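Local coordinates for protein beta sliding clamp (Bartonella birtlesii LL-WM9, PDB 6PTR) that probably tethers DNA polymerases and other proteins to DNA as a ring-shaped head-to-tail homodimer, giving replication its processivity, at residues Phe134-Phe139 against Ile231-Thr236. Numbering follows the deposited sequence.
Sequences FGCRFF and IELSET
One face of the Phe134 ring rests on Glu232 CB, 3.9 Å from the ring centroid, a CH-pi contact displaced toward the rim, while Leu233 C and Ser234 N lie at its edge. The Phe138 ring takes Ile231 CB over one face in the same way, and Leu233 CD2 meets its edge at CE1, 3.7 Å away. Phe138 CG sits in the crowded position between backbone N and carbonyl carbon (chi1 61°), which swings the ring over the branched Ile231; small Cys136 fits beside it, SG touching Leu233 CD2. On the other face, where Glu232 also carries the Phe134 ring, Arg137 CG lies against Glu232 CG, aliphatic parts packing while the charged ends suit the solvent side; Glu232 OE2 lies at the guanidinium edge, 3.9 Å from Arg137 NE, a long salt bridge. Four backbone hydrogen bonds join the antiparallel strands, the straightest from Ile231 N to Phe138 O (2.8 Å, 166°). A classic beta bulge, Gly135 and Cys136 set against the single residue Leu233, opens strand 136-141. This strand edges the central DNA-clamp domain's antiparallel sheet, which continues into N-terminal-domain strands; strand 237-242 flanks 228-233, Arg239 touching Phe134, and Pro198, Val201 and Met204 pack against Phe138 and Cys136.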
loop_
_atom_site.group_PDB
_atom_site.type_symbol
_atom_site.label_atom_id
_atom_site.label_comp_id
_atom_site.label_asym_id
_atom_site.label_seq_id
_atom_site.Cartn_x
_atom_site.Cartn_y
_atom_site.Cartn_z
ATOM N N PHE C 134 23.941 14.184 31.025
ATOM C CA PHE C 134 24.727 13.307 30.164
ATOM C C PHE C 134 26.209 13.416 30.488
ATOM O O PHE C 134 26.757 14.522 30.561
ATOM C CB PHE C 134 24.491 13.642 28.696
ATOM C CG PHE C 134 23.047 13.691 28.320
ATOM C CD1 PHE C 134 22.342 12.521 28.057
ATOM C CD2 PHE C 134 22.379 14.901 28.226
ATOM C CE1 PHE C 134 20.999 12.560 27.705
ATOM C CE2 PHE C 134 21.042 14.945 27.863
ATOM C CZ PHE C 134 20.349 13.773 27.607
ATOM N N GLY C 135 26.863 12.268 30.647
ATOM C CA GLY C 135 28.283 12.261 30.927
ATOM C C GLY C 135 29.180 12.325 29.717
ATOM O O GLY C 135 30.389 12.517 29.862
ATOM N N CYS C 136 28.617 12.153 28.522
ATOM C CA CYS C 136 29.377 12.096 27.282
ATOM C C CYS C 136 28.673 12.964 26.254
ATOM O O CYS C 136 27.449 12.891 26.120
ATOM C CB CYS C 136 29.496 10.651 26.779
ATOM S SG CYS C 136 30.359 10.439 25.197
ATOM N N ARG C 137 29.439 13.777 25.532
ATOM C CA ARG C 137 28.882 14.687 24.539
ATOM C C ARG C 137 29.892 14.834 23.414
ATOM O O ARG C 137 31.058 15.143 23.669
ATOM C CB ARG C 137 28.567 16.046 25.171
ATOM C CG ARG C 137 28.056 17.138 24.206
ATOM C CD ARG C 137 27.571 18.346 24.998
ATOM N NE ARG C 137 26.966 19.375 24.159
ATOM C CZ ARG C 137 27.657 20.319 23.527
ATOM N NH1 ARG C 137 28.979 20.352 23.635
ATOM N NH2 ARG C 137 27.028 21.224 22.785
ATOM N N PHE C 138 29.462 14.586 22.182
ATOM C CA PHE C 138 30.353 14.692 21.033
ATOM C C PHE C 138 29.503 14.967 19.800
ATOM O O PHE C 138 28.274 15.010 19.870
ATOM C CB PHE C 138 31.215 13.428 20.867
ATOM C CG PHE C 138 30.433 12.163 20.633
ATOM C CD1 PHE C 138 29.855 11.478 21.694
ATOM C CD2 PHE C 138 30.318 11.628 19.364
ATOM C CE1 PHE C 138 29.155 10.302 21.483
ATOM C CE2 PHE C 138 29.615 10.448 19.150
ATOM C CZ PHE C 138 29.040 9.783 20.209
ATOM N N PHE C 139 30.173 15.185 18.669
ATOM C CA PHE C 139 29.491 15.535 17.429
ATOM C C PHE C 139 29.904 14.582 16.319
ATOM O O PHE C 139 31.060 14.158 16.256
ATOM C CB PHE C 139 29.816 16.970 16.999
ATOM C CG PHE C 139 29.368 18.020 17.978
ATOM C CD1 PHE C 139 30.132 18.323 19.094
ATOM C CD2 PHE C 139 28.175 18.707 17.778
ATOM C CE1 PHE C 139 29.704 19.284 20.003
ATOM C CE2 PHE C 139 27.759 19.689 18.676
ATOM C CZ PHE C 139 28.517 19.962 19.787
ATOM N N ILE C 231 25.526 14.386 19.898
ATOM C CA ILE C 231 25.134 13.149 20.551
ATOM C C ILE C 231 25.535 13.236 22.015
ATOM O O ILE C 231 26.696 13.526 22.334
ATOM C CB ILE C 231 25.771 11.923 19.875
ATOM C CG1 ILE C 231 25.331 11.855 18.408
ATOM C CG2 ILE C 231 25.351 10.645 20.602
ATOM C CD1 ILE C 231 25.876 10.648 17.671
ATOM N N GLU C 232 24.574 13.010 22.901
ATOM C CA GLU C 232 24.815 13.067 24.336
ATOM C C GLU C 232 24.318 11.771 24.946
ATOM O O GLU C 232 23.280 11.244 24.537
ATOM C CB GLU C 232 24.107 14.276 24.980
ATOM C CG GLU C 232 24.676 15.627 24.577
ATOM C CD GLU C 232 23.794 16.761 25.025
ATOM O OE1 GLU C 232 22.705 16.951 24.438
ATOM O OE2 GLU C 232 24.166 17.447 25.985
ATOM N N LEU C 233 25.059 11.225 25.904
ATOM C CA LEU C 233 24.548 9.994 26.472
ATOM C C LEU C 233 25.014 9.816 27.902
ATOM O O LEU C 233 25.990 10.424 28.363
ATOM C CB LEU C 233 24.924 8.749 25.636
ATOM C CG LEU C 233 26.362 8.345 25.310
ATOM C CD1 LEU C 233 26.442 6.850 24.944
ATOM C CD2 LEU C 233 26.861 9.184 24.151
ATOM N N SER C 234 24.247 8.996 28.597
ATOM C CA SER C 234 24.571 8.401 29.882
ATOM C C SER C 234 24.392 6.901 29.721
ATOM O O SER C 234 24.221 6.393 28.608
ATOM C CB SER C 234 23.674 8.964 30.977
ATOM O OG SER C 234 22.343 8.534 30.770
ATOM N N GLU C 235 24.410 6.181 30.835
ATOM C CA GLU C 235 24.111 4.764 30.709
ATOM C C GLU C 235 22.612 4.483 30.671
ATOM O O GLU C 235 22.224 3.340 30.400
ATOM C CB GLU C 235 24.814 3.989 31.826
ATOM C CG GLU C 235 26.314 3.918 31.566
ATOM C CD GLU C 235 27.116 3.546 32.781
ATOM O OE1 GLU C 235 26.550 2.899 33.683
ATOM O OE2 GLU C 235 28.311 3.908 32.836
ATOM N N THR C 236 21.765 5.502 30.856
ATOM C CA THR C 236 20.318 5.332 30.834
ATOM C C THR C 236 19.609 6.024 29.671
ATOM O O THR C 236 18.520 5.586 29.306
ATOM C CB THR C 236 19.684 5.836 32.144
ATOM O OG1 THR C 236 19.899 7.238 32.281
ATOM C CG2 THR C 236 20.274 5.107 33.346
#